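Local coordinates for leucyl-trna synthetase (Plasmodium falciparum, PDB 5FOC), which is the editing domain of a cytosolic enzyme that joins leucine to its tRNA, and probably removes wrongly attached amino acids from that tRNA, at residues Tyr134-Tyr147 with Lys234-Met248. The protein carries 2 engineered substitutions. Residues are numbered along the deposited sequence; the frame is centred on the assembly and turned at random.
Sequences YGQNYTFINPNEYY and KIKNLYILPMTTIKM
Thr139, Phe140 and Ile141 pair with Ile240, Leu241 and Pro242 as neighbouring parallel strands in the mixed beta-sheet of the editing domain. Strand 254-257 flanks 138-141 on its other edge. Four backbone hydrogen bonds join the pair, running from Thr139 N to Tyr239 O and on to Met243 N with Ile141 O. The shortest is Leu241 N to Thr139 O, 2.8 Å.

The middle of the contact is tightly packed. Leu241 CD1 sits over one face of the Tyr138 ring, 3.7 Å from its centroid, while Tyr239 O meets the ring edge in plane. Met243 bends at chi3 (-106°). This brings CE over one face of Phe140, 3.9 Å from the ring centroid, and SD obliquely near the same ring, a Met-aromatic contact. Helix 263-274 also touches Tyr138 and Phe140. On the other face of the sheet, Ile141 CG2 presses on Ile240 CG2 at 3.4 Å, closer than usual for two methyls.

The two ends are more open. At one, Lys234 lays CB over the Tyr134 ring, and its NZ forms a salt bridge with Glu295. Lys234 N donates a hydrogen bond to Tyr134 O. A water donates to Tyr134 O and Gln136 O and accepts from Ile235 N. At the other end, the exposed Asn144 touches the methyl of Thr244, and Glu145 CG lies 3.4 Å from Met248 CG.

Beside this looser end, buried Asn142 forms an Asx turn through OD1 with Asn144 N. Its ND2 donates to Ile246 O at 3.0 Å, in the carbonyl plane and on a lone pair.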
ATOM      1  N   TYR A 134      -8.507  -1.108  10.423  1.00 19.06           N
ATOM      2  CA  TYR A 134      -9.907  -0.480  10.363  1.00 18.16           C
ATOM      3  C   TYR A 134      -9.812   1.028  10.279  1.00 19.49           C
ATOM      4  O   TYR A 134     -10.735   1.662   9.649  1.00 22.76           O
ATOM      5  CB  TYR A 134     -10.710  -0.889  11.587  1.00 19.58           C
ATOM      6  CG  TYR A 134     -12.089  -0.312  11.759  1.00 19.30           C
ATOM      7  CD1 TYR A 134     -13.120  -0.790  10.974  1.00 21.62           C
ATOM      8  CD2 TYR A 134     -12.366   0.578  12.753  1.00 20.80           C
ATOM      9  CE1 TYR A 134     -14.429  -0.328  11.157  1.00 20.50           C
ATOM     10  CE2 TYR A 134     -13.667   1.072  12.947  1.00 22.42           C
ATOM     11  CZ  TYR A 134     -14.670   0.575  12.150  1.00 21.73           C
ATOM     12  OH  TYR A 134     -15.942   1.018  12.304  1.00 26.31           O
ATOM     13  N   GLY A 135      -8.811   1.652  10.895  1.00 21.75           N
ATOM     14  CA  GLY A 135      -8.643   3.102  10.894  1.00 20.02           C
ATOM     15  C   GLY A 135      -7.965   3.716   9.694  1.00 19.52           C
ATOM     16  O   GLY A 135      -7.655   4.884   9.728  1.00 21.58           O
ATOM     17  N   GLN A 136      -7.643   2.924   8.673  1.00 19.57           N
ATOM     18  CA  GLN A 136      -6.892   3.417   7.539  1.00 19.14           C
ATOM     19  C   GLN A 136      -7.692   4.540   6.833  1.00 18.66           C
ATOM     20  O   GLN A 136      -8.853   4.287   6.512  1.00 19.93           O
ATOM     21  CB  GLN A 136      -6.591   2.310   6.538  1.00 20.94           C
ATOM     22  CG  GLN A 136      -5.642   2.758   5.460  1.00 20.36           C
ATOM     23  CD  GLN A 136      -5.288   1.720   4.439  1.00 19.33           C
ATOM     24  OE1 GLN A 136      -5.594   0.546   4.608  1.00 20.46           O
ATOM     25  NE2 GLN A 136      -4.716   2.157   3.313  1.00 19.53           N
ATOM     26  N   ASN A 137      -7.074   5.683   6.676  1.00 18.71           N
ATOM     27  CA  ASN A 137      -7.743   6.836   5.957  1.00 18.51           C
ATOM     28  C   ASN A 137      -7.134   7.208   4.630  1.00 19.89           C
ATOM     29  O   ASN A 137      -7.780   7.873   3.785  1.00 22.36           O
ATOM     30  CB  ASN A 137      -7.976   8.022   6.903  1.00 20.35           C
ATOM     31  CG  ASN A 137      -6.739   8.557   7.576  1.00 19.90           C
ATOM     32  OD1 ASN A 137      -5.752   7.794   7.788  1.00 22.18           O
ATOM     33  ND2 ASN A 137      -6.772   9.803   8.009  1.00 21.05           N
ATOM     34  N   TYR A 138      -5.895   6.801   4.359  1.00 19.43           N
ATOM     35  CA  TYR A 138      -5.189   7.035   3.143  1.00 19.33           C
ATOM     36  C   TYR A 138      -4.250   5.863   2.860  1.00 16.19           C
ATOM     37  O   TYR A 138      -4.180   4.919   3.690  1.00 19.81           O
ATOM     38  CB  TYR A 138      -4.391   8.354   3.164  1.00 18.91           C
ATOM     39  CG  TYR A 138      -5.289   9.533   3.271  1.00 17.97           C
ATOM     40  CD1 TYR A 138      -5.864  10.018   2.122  1.00 19.93           C
ATOM     41  CD2 TYR A 138      -5.623  10.109   4.477  1.00 19.25           C
ATOM     42  CE1 TYR A 138      -6.729  11.093   2.188  1.00 19.37           C
ATOM     43  CE2 TYR A 138      -6.466  11.214   4.558  1.00 18.82           C
ATOM     44  CZ  TYR A 138      -7.058  11.670   3.377  1.00 21.11           C
ATOM     45  OH  TYR A 138      -7.963  12.757   3.479  1.00 23.10           O
ATOM     46  N   THR A 139      -3.654   5.895   1.690  1.00 16.96           N
ATOM     47  CA  THR A 139      -2.603   4.954   1.307  1.00 18.30           C
ATOM     48  C   THR A 139      -1.392   5.774   0.918  1.00 19.74           C
ATOM     49  O   THR A 139      -1.447   6.658   0.106  1.00 19.92           O
ATOM     50  CB  THR A 139      -3.091   4.078   0.117  1.00 19.33           C
ATOM     51  OG1 THR A 139      -4.189   3.273   0.545  1.00 18.95           O
ATOM     52  CG2 THR A 139      -1.947   3.249  -0.460  1.00 18.66           C
ATOM     53  N   PHE A 140      -0.238   5.494   1.517  1.00 19.46           N
ATOM     54  CA  PHE A 140       0.958   6.226   1.186  1.00 18.86           C
ATOM     55  C   PHE A 140       1.889   5.467   0.233  1.00 18.27           C
ATOM     56  O   PHE A 140       2.011   4.217   0.309  1.00 20.50           O
ATOM     57  CB  PHE A 140       1.819   6.542   2.413  1.00 19.20           C
ATOM     58  CG  PHE A 140       1.248   7.508   3.395  1.00 19.61           C
ATOM     59  CD1 PHE A 140       0.913   8.822   3.027  1.00 19.96           C
ATOM     60  CD2 PHE A 140       1.172   7.159   4.750  1.00 19.65           C
ATOM     61  CE1 PHE A 140       0.473   9.737   4.009  1.00 20.44           C
ATOM     62  CE2 PHE A 140       0.748   8.050   5.702  1.00 19.98           C
ATOM     63  CZ  PHE A 140       0.368   9.345   5.327  1.00 21.31           C
ATOM     64  N   ILE A 141       2.492   6.245  -0.658  1.00 17.64           N
ATOM     65  CA  ILE A 141       3.438   5.763  -1.666  1.00 20.08           C
ATOM     66  C   ILE A 141       4.582   6.741  -1.784  1.00 18.71           C
ATOM     67  O   ILE A 141       4.443   7.912  -1.446  1.00 20.95           O
ATOM     68  CB  ILE A 141       2.724   5.544  -3.022  1.00 20.77           C
ATOM     69  CG1 ILE A 141       3.483   4.623  -3.936  1.00 22.73           C
ATOM     70  CG2 ILE A 141       2.440   6.860  -3.721  1.00 23.53           C
ATOM     71  CD1 ILE A 141       2.686   4.106  -5.128  1.00 25.24           C
ATOM     72  N   ASN A 142       5.769   6.249  -2.170  1.00 19.34           N
ATOM     73  CA  ASN A 142       6.859   7.170  -2.380  1.00 20.15           C
ATOM     74  C   ASN A 142       6.754   7.772  -3.767  1.00 19.89           C
ATOM     75  O   ASN A 142       6.880   7.041  -4.723  1.00 23.38           O
ATOM     76  CB  ASN A 142       8.211   6.477  -2.167  1.00 23.02           C
ATOM     77  CG  ASN A 142       9.380   7.440  -2.192  1.00 24.53           C
ATOM     78  OD1 ASN A 142       9.420   8.408  -2.930  1.00 25.35           O
ATOM     79  ND2 ASN A 142      10.366   7.160  -1.353  1.00 23.47           N
ATOM     80  N   PRO A 143       6.480   9.094  -3.874  1.00 20.33           N
ATOM     81  CA  PRO A 143       6.177   9.678  -5.201  1.00 21.22           C
ATOM     82  C   PRO A 143       7.386   9.711  -6.160  1.00 22.32           C
ATOM     83  O   PRO A 143       7.232   9.743  -7.372  1.00 24.53           O
ATOM     84  CB  PRO A 143       5.729  11.100  -4.832  1.00 20.90           C
ATOM     85  CG  PRO A 143       6.475  11.414  -3.569  1.00 22.58           C
ATOM     86  CD  PRO A 143       6.484  10.124  -2.820  1.00 23.01           C
ATOM     87  N   ASN A 144       8.597   9.621  -5.608  1.00 23.80           N
ATOM     88  CA  ASN A 144       9.817   9.784  -6.363  1.00 25.50           C
ATOM     89  C   ASN A 144      10.436   8.487  -6.859  1.00 24.18           C
ATOM     90  O   ASN A 144      11.489   8.523  -7.500  1.00 28.94           O
ATOM     91  CB  ASN A 144      10.809  10.563  -5.468  1.00 27.92           C
ATOM     92  CG  ASN A 144      10.330  11.991  -5.224  1.00 31.66           C
ATOM     93  OD1 ASN A 144       9.821  12.616  -6.131  1.00 34.25           O
ATOM     94  ND2 ASN A 144      10.472  12.491  -4.023  1.00 35.13           N
ATOM     95  N   GLU A 145       9.824   7.350  -6.531  1.00 24.15           N
ATOM     96  CA  GLU A 145      10.388   6.026  -6.825  1.00 23.56           C
ATOM     97  C   GLU A 145       9.454   5.264  -7.752  1.00 21.44           C
ATOM     98  O   GLU A 145       8.219   5.505  -7.780  1.00 23.29           O
ATOM     99  CB  GLU A 145      10.590   5.242  -5.529  1.00 25.70           C
ATOM    100  CG  GLU A 145      11.484   5.960  -4.520  1.00 25.74           C
ATOM    101  CD  GLU A 145      12.949   6.029  -4.886  1.00 31.99           C
ATOM    102  OE1 GLU A 145      13.416   5.345  -5.809  1.00 32.76           O
ATOM    103  OE2 GLU A 145      13.657   6.805  -4.218  1.00 38.87           O
ATOM    104  N   TYR A 146      10.036   4.360  -8.504  1.00 23.61           N
ATOM    105  CA  TYR A 146       9.323   3.449  -9.362  1.00 26.27           C
ATOM    106  C   TYR A 146       8.615   2.312  -8.634  1.00 22.31           C
ATOM    107  O   TYR A 146       9.127   1.697  -7.710  1.00 25.44           O
ATOM    108  CB  TYR A 146      10.268   2.853 -10.386  1.00 27.14           C
ATOM    109  CG  TYR A 146      10.658   3.796 -11.478  1.00 29.19           C
ATOM    110  CD1 TYR A 146       9.724   4.169 -12.435  1.00 23.73           C
ATOM    111  CD2 TYR A 146      11.945   4.278 -11.614  1.00 31.93           C
ATOM    112  CE1 TYR A 146      10.062   5.038 -13.450  1.00 30.79           C
ATOM    113  CE2 TYR A 146      12.305   5.131 -12.643  1.00 29.21           C
ATOM    114  CZ  TYR A 146      11.328   5.492 -13.574  1.00 33.16           C
ATOM    115  OH  TYR A 146      11.688   6.318 -14.586  1.00 45.74           O
ATOM    116  N   TYR A 147       7.407   2.014  -9.082  1.00 22.34           N
ATOM    117  CA  TYR A 147       6.689   0.839  -8.626  1.00 23.34           C
ATOM    118  C   TYR A 147       6.449  -0.088  -9.793  1.00 20.36           C
ATOM    119  O   TYR A 147       6.251   0.369 -10.931  1.00 24.40           O
ATOM    120  CB  TYR A 147       5.396   1.210  -7.874  1.00 23.11           C
ATOM    121  CG  TYR A 147       5.695   1.846  -6.547  1.00 19.62           C
ATOM    122  CD1 TYR A 147       6.037   3.193  -6.457  1.00 19.60           C
ATOM    123  CD2 TYR A 147       5.743   1.073  -5.374  1.00 19.76           C
ATOM    124  CE1 TYR A 147       6.355   3.773  -5.245  1.00 19.86           C
ATOM    125  CE2 TYR A 147       6.012   1.658  -4.164  1.00 18.65           C
ATOM    126  CZ  TYR A 147       6.356   2.987  -4.092  1.00 19.00           C
ATOM    127  OH  TYR A 147       6.693   3.559  -2.884  1.00 21.39           O
ATOM    128  N   LYS A 234     -12.874   1.127   7.684  1.00 19.27           N
ATOM    129  CA  LYS A 234     -14.157   1.713   8.011  1.00 19.25           C
ATOM    130  C   LYS A 234     -14.695   2.493   6.807  1.00 18.38           C
ATOM    131  O   LYS A 234     -15.925   2.375   6.442  1.00 22.93           O
ATOM    132  CB  LYS A 234     -14.034   2.672   9.198  1.00 20.75           C
ATOM    133  CG  LYS A 234     -15.411   3.173   9.652  1.00 23.51           C
ATOM    134  CD  LYS A 234     -15.393   4.025  10.881  1.00 30.14           C
ATOM    135  CE  LYS A 234     -15.031   5.437  10.556  1.00 32.21           C
ATOM    136  NZ  LYS A 234     -15.452   6.333  11.653  1.00 31.97           N
ATOM    137  N   ILE A 235     -13.846   3.362   6.256  1.00 19.17           N
ATOM    138  CA  ILE A 235     -14.158   4.147   5.029  1.00 18.88           C
ATOM    139  C   ILE A 235     -13.498   3.552   3.807  1.00 20.55           C
ATOM    140  O   ILE A 235     -12.468   2.813   3.907  1.00 24.10           O
ATOM    141  CB  ILE A 235     -13.786   5.641   5.168  1.00 20.55           C
ATOM    142  CG1 ILE A 235     -12.271   5.874   5.317  1.00 22.86           C
ATOM    143  CG2 ILE A 235     -14.539   6.249   6.321  1.00 25.00           C
ATOM    144  CD1 ILE A 235     -11.857   7.303   5.537  1.00 22.17           C
ATOM    145  N   LYS A 236     -14.024   3.858   2.640  1.00 22.70           N
ATOM    146  CA  LYS A 236     -13.566   3.251   1.384  1.00 24.80           C
ATOM    147  C   LYS A 236     -12.998   4.269   0.353  1.00 21.44           C
ATOM    148  O   LYS A 236     -12.790   3.919  -0.809  1.00 24.67           O
ATOM    149  CB  LYS A 236     -14.694   2.387   0.752  1.00 25.09           C
ATOM    150  CG  LYS A 236     -15.342   1.354   1.662  1.00 21.67           C
ATOM    151  CD  LYS A 236     -14.325   0.314   2.239  1.00 22.25           C
ATOM    152  CE  LYS A 236     -15.036  -0.705   3.151  1.00 20.90           C
ATOM    153  NZ  LYS A 236     -14.094  -1.664   3.744  1.00 20.92           N
ATOM    154  N   ASN A 237     -12.727   5.492   0.783  1.00 19.96           N
ATOM    155  CA  ASN A 237     -12.129   6.498  -0.085  1.00 19.13           C
ATOM    156  C   ASN A 237     -10.705   6.850   0.309  1.00 20.51           C
ATOM    157  O   ASN A 237     -10.371   7.986   0.628  1.00 22.89           O
ATOM    158  CB  ASN A 237     -13.017   7.767  -0.166  1.00 22.27           C
ATOM    159  CG  ASN A 237     -13.151   8.484   1.146  1.00 23.05           C
ATOM    160  OD1 ASN A 237     -13.294   7.842   2.175  1.00 28.71           O
ATOM    161  ND2 ASN A 237     -13.199   9.829   1.126  1.00 26.42           N
ATOM    162  N   LEU A 238      -9.853   5.827   0.253  1.00 19.22           N
ATOM    163  CA  LEU A 238      -8.506   5.974   0.753  1.00 18.55           C
ATOM    164  C   LEU A 238      -7.591   6.458  -0.348  1.00 19.91           C
ATOM    165  O   LEU A 238      -7.019   5.663  -1.131  1.00 22.30           O
ATOM    166  CB  LEU A 238      -8.043   4.609   1.270  1.00 17.67           C
ATOM    167  CG  LEU A 238      -9.005   3.839   2.137  1.00 19.30           C
ATOM    168  CD1 LEU A 238      -8.358   2.502   2.622  1.00 19.85           C
ATOM    169  CD2 LEU A 238      -9.419   4.645   3.324  1.00 24.32           C
ATOM    170  N   TYR A 239      -7.462   7.762  -0.455  1.00 20.43           N
ATOM    171  CA  TYR A 239      -6.720   8.328  -1.554  1.00 18.90           C
ATOM    172  C   TYR A 239      -5.254   7.992  -1.351  1.00 19.96           C
ATOM    173  O   TYR A 239      -4.779   7.965  -0.185  1.00 20.74           O
ATOM    174  CB  TYR A 239      -6.953   9.828  -1.655  1.00 19.44           C
ATOM    175  CG  TYR A 239      -8.432  10.124  -1.856  1.00 20.30           C
ATOM    176  CD1 TYR A 239      -9.086   9.719  -2.995  1.00 24.06           C
ATOM    177  CD2 TYR A 239      -9.157  10.721  -0.848  1.00 21.70           C
ATOM    178  CE1 TYR A 239     -10.460   9.975  -3.127  1.00 23.59           C
ATOM    179  CE2 TYR A 239     -10.525  11.006  -1.003  1.00 22.82           C
ATOM    180  CZ  TYR A 239     -11.141  10.572  -2.127  1.00 24.43           C
ATOM    181  OH  TYR A 239     -12.506  10.860  -2.263  1.00 33.89           O
ATOM    182  N   ILE A 240      -4.569   7.859  -2.473  1.00 19.20           N
ATOM    183  CA  ILE A 240      -3.093   7.695  -2.438  1.00 18.76           C
ATOM    184  C   ILE A 240      -2.454   9.057  -2.199  1.00 19.92           C
ATOM    185  O   ILE A 240      -2.656  10.000  -2.986  1.00 21.42           O
ATOM    186  CB  ILE A 240      -2.529   7.023  -3.672  1.00 18.49           C
ATOM    187  CG1 ILE A 240      -3.076   5.624  -3.764  1.00 20.53           C
ATOM    188  CG2 ILE A 240      -0.994   6.961  -3.601  1.00 18.03           C
ATOM    189  CD1 ILE A 240      -2.690   4.798  -4.961  1.00 20.25           C
ATOM    190  N   LEU A 241      -1.591   9.158  -1.171  1.00 20.02           N
ATOM    191  CA  LEU A 241      -0.878  10.356  -0.846  1.00 18.85           C
ATOM    192  C   LEU A 241       0.642  10.131  -0.854  1.00 20.07           C
ATOM    193  O   LEU A 241       1.046   9.008  -0.631  1.00 21.03           O
ATOM    194  CB  LEU A 241      -1.270  10.858   0.531  1.00 20.00           C
ATOM    195  CG  LEU A 241      -2.708  11.270   0.845  1.00 18.49           C
ATOM    196  CD1 LEU A 241      -2.786  11.759   2.273  1.00 23.23           C
ATOM    197  CD2 LEU A 241      -3.124  12.373  -0.099  1.00 21.24           C
ATOM    198  N   PRO A 242       1.415  11.169  -1.120  1.00 18.34           N
ATOM    199  CA  PRO A 242       2.877  11.013  -1.180  1.00 19.35           C
ATOM    200  C   PRO A 242       3.561  11.078   0.185  1.00 21.23           C
ATOM    201  O   PRO A 242       3.304  11.958   0.970  1.00 22.30           O
ATOM    202  CB  PRO A 242       3.304  12.170  -2.051  1.00 22.35           C
ATOM    203  CG  PRO A 242       2.325  13.247  -1.706  1.00 22.31           C
ATOM    204  CD  PRO A 242       1.005  12.531  -1.538  1.00 21.49           C
ATOM    205  N   MET A 243       4.476  10.112   0.416  1.00 20.02           N
ATOM    206  CA  MET A 243       5.296  10.089   1.631  1.00 21.10           C
ATOM    207  C   MET A 243       6.711   9.782   1.169  1.00 21.36           C
ATOM    208  O   MET A 243       7.008   8.655   0.782  1.00 23.58           O
ATOM    209  CB  MET A 243       4.756   9.070   2.602  1.00 19.83           C
ATOM    210  CG  MET A 243       5.594   8.895   3.888  1.00 21.08           C
ATOM    211  SD  MET A 243       4.984   7.578   4.978  1.00 26.19           S
ATOM    212  CE  MET A 243       4.230   8.471   6.318  1.00 30.36           C
ATOM    213  N   THR A 244       7.559  10.822   1.143  1.00 23.28           N
ATOM    214  CA  THR A 244       8.933  10.696   0.609  1.00 22.06           C
ATOM    215  C   THR A 244       9.869   9.933   1.506  1.00 24.34           C
ATOM    216  O   THR A 244      10.960   9.605   1.060  1.00 26.97           O
ATOM    217  CB  THR A 244       9.567  12.064   0.311  1.00 24.40           C
ATOM    218  OG1 THR A 244       9.647  12.861   1.515  1.00 27.72           O
ATOM    219  CG2 THR A 244       8.750  12.757  -0.750  1.00 25.19           C
ATOM    220  N   THR A 245       9.458   9.662   2.743  1.00 23.34           N
ATOM    221  CA  THR A 245      10.333   8.971   3.742  1.00 21.82           C
ATOM    222  C   THR A 245      10.192   7.462   3.636  1.00 22.63           C
ATOM    223  O   THR A 245      10.926   6.737   4.289  1.00 27.54           O
ATOM    224  CB  THR A 245       9.940   9.367   5.167  1.00 24.84           C
ATOM    225  OG1 THR A 245       8.498   9.241   5.293  1.00 27.07           O
ATOM    226  CG2 THR A 245      10.343  10.772   5.441  1.00 29.28           C
ATOM    227  N   ILE A 246       9.249   6.960   2.845  1.00 22.95           N
ATOM    228  CA  ILE A 246       9.143   5.513   2.592  1.00 19.40           C
ATOM    229  C   ILE A 246      10.482   4.989   2.024  1.00 21.22           C
ATOM    230  O   ILE A 246      10.978   5.488   1.025  1.00 22.71           O
ATOM    231  CB  ILE A 246       7.980   5.180   1.634  1.00 20.36           C
ATOM    232  CG1 ILE A 246       6.703   5.379   2.412  1.00 19.05           C
ATOM    233  CG2 ILE A 246       8.099   3.768   1.083  1.00 21.55           C
ATOM    234  CD1 ILE A 246       5.488   5.364   1.500  1.00 18.54           C
ATOM    235  N   LYS A 247      11.064   3.998   2.706  1.00 23.58           N
ATOM    236  CA  LYS A 247      12.328   3.425   2.277  1.00 25.97           C
ATOM    237  C   LYS A 247      12.120   2.283   1.294  1.00 25.49           C
ATOM    238  O   LYS A 247      11.415   1.312   1.597  1.00 28.37           O
ATOM    239  CB  LYS A 247      13.099   2.884   3.507  1.00 25.45           C
ATOM    240  CG  LYS A 247      13.545   3.955   4.499  1.00 34.98           C
ATOM    241  CD  LYS A 247      14.543   4.960   3.904  1.00 41.89           C
ATOM    242  CE  LYS A 247      14.823   6.151   4.835  1.00 41.19           C
ATOM    243  NZ  LYS A 247      13.607   7.050   4.930  1.00 43.49           N
ATOM    244  N   MET A 248      12.740   2.392   0.121  1.00 25.66           N
ATOM    245  CA  MET A 248      12.534   1.420  -0.927  1.00 25.38           C
ATOM    246  C   MET A 248      13.173   0.057  -0.693  1.00 25.24           C
ATOM    247  O   MET A 248      12.862  -0.884  -1.390  1.00 27.54           O
ATOM    248  CB  MET A 248      12.976   2.008  -2.249  1.00 24.73           C
ATOM    249  CG  MET A 248      12.149   3.229  -2.671  1.00 23.65           C
ATOM    250  SD  MET A 248      10.329   3.171  -2.511  1.00 29.80           S
ATOM    251  CE  MET A 248       9.863   2.021  -3.801  1.00 33.28           C
TER
HETATM  252  O   HOH W   1     -11.080   3.743   7.918  1.00 22.58           O